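Local coordinates for putative Lipoprotein (Shewanella oneidensis, PDB 3U24), which is a DUF885-family putative lipoprotein of unknown function that binds zinc and calcium and may be related to zinc metallopeptidases, at residues A[59-62]-A[63-66]; A[403-406]-A[407-411]. All blocks are in the same frame, centred on the assembly; numbering follows the deposited sequence.

Interaction 1 of 2, residues A[59-62]-A[63-66]; sequences PDEA and GRVK. With ZN (zinc ion), chain K; ACY (acetic acid), chain N.
One face of the R64 guanidinium lies against the backbone that starts helix 61-79: E61 CA sits 3.5 Å above its plane, displaced toward the rim, and D60 O lies over the same side. Its edge is used differently. The O of an acetate, probably from the crystallisation liquor, is in plane and accepts from R64 NE at 3.3 Å; water 1 lies in plane too, accepting from R64 NH2, and P59 O is near the plane. The E61 carboxylate is turned 68° against the guanidinium. With E61 OE2 and R64 NH2 4.5 Å apart, the two opposite charges stop short of a salt bridge, and water 1 joins them, donating to E61 OE2 and to the acetate OXT. E61 reaches outward because CG stands anti to the backbone N (chi1 -176°), and its OE1 binds a surface zinc ion at 2.5 Å, which also holds water 2.

Behind this, D60 is the N-cap of the helix. With chi1 at 58°, its CG is tucked in over the backbone, which turns OD1 back to accept from G63 N at 3.0 Å. V65 N to E61 O, at 2.9 Å and almost straight, and K66 N to A62 O continue the helical bonding. A leucine in place of R64 would probably cost the acetate O its bond from NE, water 1 the donor at NH2 and W114 its cation-pi partner.

That cation-pi contact joins R64 to W114, and a weak bond runs from NH1 to N162, while P59 and D60 pack on A158, so the start of helix 61-79 is laid against helix 152-162.

Interaction 2 of 2, residues A[403-406]-A[407-411]; sequences QILN and IHEAI. With ZN (zinc ion), chain F.
L405 and E409, one helical turn apart, make the direct side-chain contact, CD1 of the leucine lying 3.8 Å from CG of the glutamate. The other van der Waals contacts run from side chain to backbone: I407 CG1 packs at 3.4 Å on Q403 O, and A410 CB lies close to N406 O.

The backbone bonds are those of a helix drawing to its end. I407 N, H408 N and E409 N donate to the carbonyl oxygens of Q403, I404 and L405, the last pair at 2.8 Å. N406 O then takes two donors, A410 N at 2.9 Å from above the carbonyl plane and I411 N at 3.2 Å within it, as the chain leaves the helix after E409.

Metal binding is the third element. With CG anti to the backbone N (chi1 177°), the H408 ring is carried away from the helix to a zinc ion, which NE2 meets at 1.9 Å; H414 and E439 complete the protein ligands. E446 accepts from H408 ND1 and so fixes the imidazole's rotation. E409 stands in the second shell: its OE2 accepts at 2.6 Å from water 3, which is bound to the zinc. The His-Glu pair, the later histidine and a glutamate far along the sequence are consistent with a zinc peptidase site of the Peptidase_MA clan.

The polar ends of Q403 and N406 are held from outside, Q403 by Y454 and the H399 carbonyl, N406 by Y377 and Q326. Helix 401-409 is thus buried among helix 435-451, which touches I404, I407 and H408, helix 459-485, which touches Q403 and I404, and helix 319-337 along Q403, N406 and I411.

Overall arrangement
Both interactions are local, each at one end of a helix, but at different ends: 59-66 opens helix 61-79, whereas 403-411 closes helix 401-409. They share no element and do not touch, their centres being about 44 Å apart on opposite sides of the chain's centre. Interaction 1 is a surface contact, where waters, an acetate and a zinc ion with one glutamate ligand from the pair of segments surround charged side chains. Interaction 2 is buried; its polar ends are paired with defined protein partners, and its zinc ion is gripped by two histidines and a glutamate. Such a site is the likelier functional centre.

Interaction 1 of 2, residues A[59-62]-A[63-66]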
loop_
_atom_site.group_PDB
_atom_site.type_symbol
_atom_site.label_atom_id
_atom_site.label_comp_id
_atom_site.label_asym_id
_atom_site.label_seq_id
_atom_site.Cartn_x
_atom_site.Cartn_y
_atom_site.Cartn_z
ATOM N N PRO A 59 -9.344 2.426 -23.302
ATOM C CA PRO A 59 -10.089 1.552 -22.383
ATOM C C PRO A 59 -11.543 1.455 -22.814
ATOM O O PRO A 59 -12.410 1.978 -22.171
ATOM C CB PRO A 59 -9.931 2.269 -21.047
ATOM C CG PRO A 59 -9.867 3.722 -21.432
ATOM C CD PRO A 59 -9.309 3.817 -22.830
ATOM N N ASP A 60 -11.781 0.828 -23.948
ATOM C CA ASP A 60 -13.124 0.604 -24.473
ATOM C C ASP A 60 -13.483 -0.866 -24.373
ATOM O O ASP A 60 -12.749 -1.662 -23.806
ATOM C CB ASP A 60 -13.212 1.069 -25.939
ATOM C CG ASP A 60 -12.208 0.364 -26.858
ATOM O OD1 ASP A 60 -11.755 -0.789 -26.542
ATOM O OD2 ASP A 60 -11.862 0.982 -27.902
ATOM N N GLU A 61 -14.625 -1.226 -24.940
ATOM C CA GLU A 61 -15.137 -2.574 -24.827
ATOM C C GLU A 61 -14.243 -3.609 -25.497
ATOM O O GLU A 61 -14.109 -4.721 -24.982
ATOM C CB GLU A 61 -16.544 -2.631 -25.398
ATOM C CG GLU A 61 -17.214 -3.990 -25.227
ATOM C CD GLU A 61 -18.566 -4.016 -25.889
ATOM O OE1 GLU A 61 -18.598 -3.951 -27.141
ATOM O OE2 GLU A 61 -19.589 -4.074 -25.164
ATOM N N ALA A 62 -13.596 -3.259 -26.600
ATOM C CA ALA A 62 -12.650 -4.203 -27.213
ATOM C C ALA A 62 -11.505 -4.503 -26.255
ATOM O O ALA A 62 -11.016 -5.617 -26.216
ATOM C CB ALA A 62 -12.094 -3.669 -28.532
ATOM N N GLY A 63 -11.074 -3.497 -25.495
ATOM C CA GLY A 63 -10.077 -3.666 -24.386
ATOM C C GLY A 63 -10.498 -4.728 -23.367
ATOM O O GLY A 63 -9.730 -5.630 -23.039
ATOM N N ARG A 64 -11.736 -4.633 -22.899
ATOM C CA ARG A 64 -12.276 -5.586 -21.944
ATOM C C ARG A 64 -12.395 -7.002 -22.546
ATOM O O ARG A 64 -11.932 -7.966 -21.935
ATOM C CB ARG A 64 -13.636 -5.119 -21.437
ATOM C CG ARG A 64 -13.513 -3.814 -20.667
ATOM C CD ARG A 64 -14.702 -3.460 -19.811
ATOM N NE ARG A 64 -15.827 -3.136 -20.654
ATOM C CZ ARG A 64 -16.055 -1.984 -21.274
ATOM N NH1 ARG A 64 -15.241 -0.936 -21.154
ATOM N NH2 ARG A 64 -17.147 -1.903 -22.041
ATOM N N VAL A 65 -12.984 -7.114 -23.737
ATOM C CA VAL A 65 -13.069 -8.393 -24.432
ATOM C C VAL A 65 -11.683 -9.003 -24.536
ATOM O O VAL A 65 -11.479 -10.166 -24.210
ATOM C CB VAL A 65 -13.681 -8.251 -25.844
ATOM C CG1 VAL A 65 -13.364 -9.456 -26.747
ATOM C CG2 VAL A 65 -15.191 -8.041 -25.725
ATOM N N LYS A 66 -10.722 -8.210 -24.978
ATOM C CA LYS A 66 -9.363 -8.709 -25.140
ATOM C C LYS A 66 -8.740 -9.139 -23.799
ATOM O O LYS A 66 -7.947 -10.088 -23.767
ATOM C CB LYS A 66 -8.501 -7.623 -25.786
ATOM C CG LYS A 66 -7.074 -8.007 -26.103
ATOM C CD LYS A 66 -6.339 -6.825 -26.740
ATOM C CE LYS A 66 -4.920 -7.212 -27.183
ATOM N NZ LYS A 66 -4.042 -5.996 -27.218
HETATM ZN ZN ZN K . -21.012 -4.120 -27.658
HETATM C C ACY N . -17.458 -6.829 -21.941
HETATM O O ACY N . -17.283 -6.029 -20.958
HETATM O OXT ACY N . -18.024 -6.534 -23.025
HETATM C CH3 ACY N . -16.989 -8.246 -21.867
HETATM O O HOH W 1 -19.261 -4.022 -22.293
HETATM O O HOH W 2 -21.531 -1.755 -26.815
#

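Interaction 2 of 2, residues A[403-406]-A[407-411]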
loop_
_atom_site.group_PDB
_atom_site.type_symbol
_atom_site.label_atom_id
_atom_site.label_comp_id
_atom_site.label_asym_id
_atom_site.label_seq_id
_atom_site.Cartn_x
_atom_site.Cartn_y
_atom_site.Cartn_z
ATOM N N GLN A 403 10.735 4.620 18.100
ATOM C CA GLN A 403 11.405 3.337 18.227
ATOM C C GLN A 403 10.536 2.246 17.564
ATOM O O GLN A 403 11.007 1.455 16.754
ATOM C CB GLN A 403 11.636 3.020 19.699
ATOM C CG GLN A 403 12.572 3.970 20.453
ATOM C CD GLN A 403 12.693 3.563 21.927
ATOM O OE1 GLN A 403 13.179 2.470 22.222
ATOM N NE2 GLN A 403 12.229 4.411 22.847
ATOM N N ILE A 404 9.235 2.271 17.850
ATOM C CA ILE A 404 8.295 1.394 17.172
ATOM C C ILE A 404 8.273 1.576 15.648
ATOM O O ILE A 404 8.198 0.591 14.915
ATOM C CB ILE A 404 6.882 1.566 17.742
ATOM C CG1 ILE A 404 6.857 1.054 19.164
ATOM C CG2 ILE A 404 5.850 0.793 16.921
ATOM C CD1 ILE A 404 5.652 1.611 19.881
ATOM N N LEU A 405 8.346 2.815 15.173
ATOM C CA LEU A 405 8.447 3.069 13.724
ATOM C C LEU A 405 9.696 2.421 13.096
ATOM O O LEU A 405 9.642 1.881 11.983
ATOM C CB LEU A 405 8.479 4.581 13.410
ATOM C CG LEU A 405 8.666 5.012 11.933
ATOM C CD1 LEU A 405 7.423 4.686 11.107
ATOM C CD2 LEU A 405 9.039 6.493 11.788
ATOM N N ASN A 406 10.814 2.514 13.790
ATOM C CA ASN A 406 12.061 1.955 13.288
ATOM C C ASN A 406 12.061 0.406 13.329
ATOM O O ASN A 406 12.683 -0.221 12.487
ATOM C CB ASN A 406 13.260 2.551 14.049
ATOM C CG ASN A 406 13.512 4.020 13.687
ATOM O OD1 ASN A 406 13.244 4.458 12.550
ATOM N ND2 ASN A 406 14.035 4.802 14.679
ATOM N N ILE A 407 11.338 -0.190 14.274
ATOM C CA ILE A 407 11.114 -1.615 14.269
ATOM C C ILE A 407 10.308 -2.003 13.031
ATOM O O ILE A 407 10.708 -2.928 12.294
ATOM C CB ILE A 407 10.427 -2.072 15.567
ATOM C CG1 ILE A 407 11.425 -1.936 16.751
ATOM C CG2 ILE A 407 9.867 -3.480 15.425
ATOM C CD1 ILE A 407 10.832 -2.203 18.129
ATOM N N HIS A 408 9.197 -1.299 12.809
ATOM C CA HIS A 408 8.268 -1.578 11.723
ATOM C C HIS A 408 8.971 -1.443 10.400
ATOM O O HIS A 408 8.840 -2.288 9.527
ATOM C CB HIS A 408 7.057 -0.622 11.778
ATOM C CG HIS A 408 6.057 -0.770 10.640
ATOM N ND1 HIS A 408 4.838 -1.291 10.816
ATOM C CD2 HIS A 408 6.137 -0.441 9.272
ATOM C CE1 HIS A 408 4.153 -1.310 9.602
ATOM N NE2 HIS A 408 4.935 -0.795 8.673
ATOM N N GLU A 409 9.695 -0.357 10.229
ATOM C CA GLU A 409 10.261 -0.017 8.918
ATOM C C GLU A 409 11.586 -0.678 8.619
ATOM O O GLU A 409 11.870 -1.010 7.488
ATOM C CB GLU A 409 10.446 1.514 8.797
ATOM C CG GLU A 409 9.141 2.266 8.729
ATOM C CD GLU A 409 8.379 1.957 7.469
ATOM O OE1 GLU A 409 9.044 1.545 6.493
ATOM O OE2 GLU A 409 7.137 2.123 7.442
ATOM N N ALA A 410 12.388 -0.920 9.641
ATOM C CA ALA A 410 13.767 -1.317 9.436
ATOM C C ALA A 410 14.076 -2.683 10.055
ATOM O O ALA A 410 14.232 -3.671 9.343
ATOM C CB ALA A 410 14.719 -0.237 9.971
ATOM N N ILE A 411 14.181 -2.764 11.368
ATOM C CA ILE A 411 14.697 -3.983 11.956
ATOM C C ILE A 411 13.883 -4.432 13.141
ATOM O O ILE A 411 13.766 -3.696 14.089
ATOM C CB ILE A 411 16.189 -3.775 12.317
ATOM C CG1 ILE A 411 17.008 -4.152 11.064
ATOM C CG2 ILE A 411 16.573 -4.614 13.540
ATOM C CD1 ILE A 411 18.237 -3.332 10.809
HETATM ZN ZN ZN F . 4.570 -0.872 6.828
HETATM O O HOH W 3 4.985 1.146 6.258
#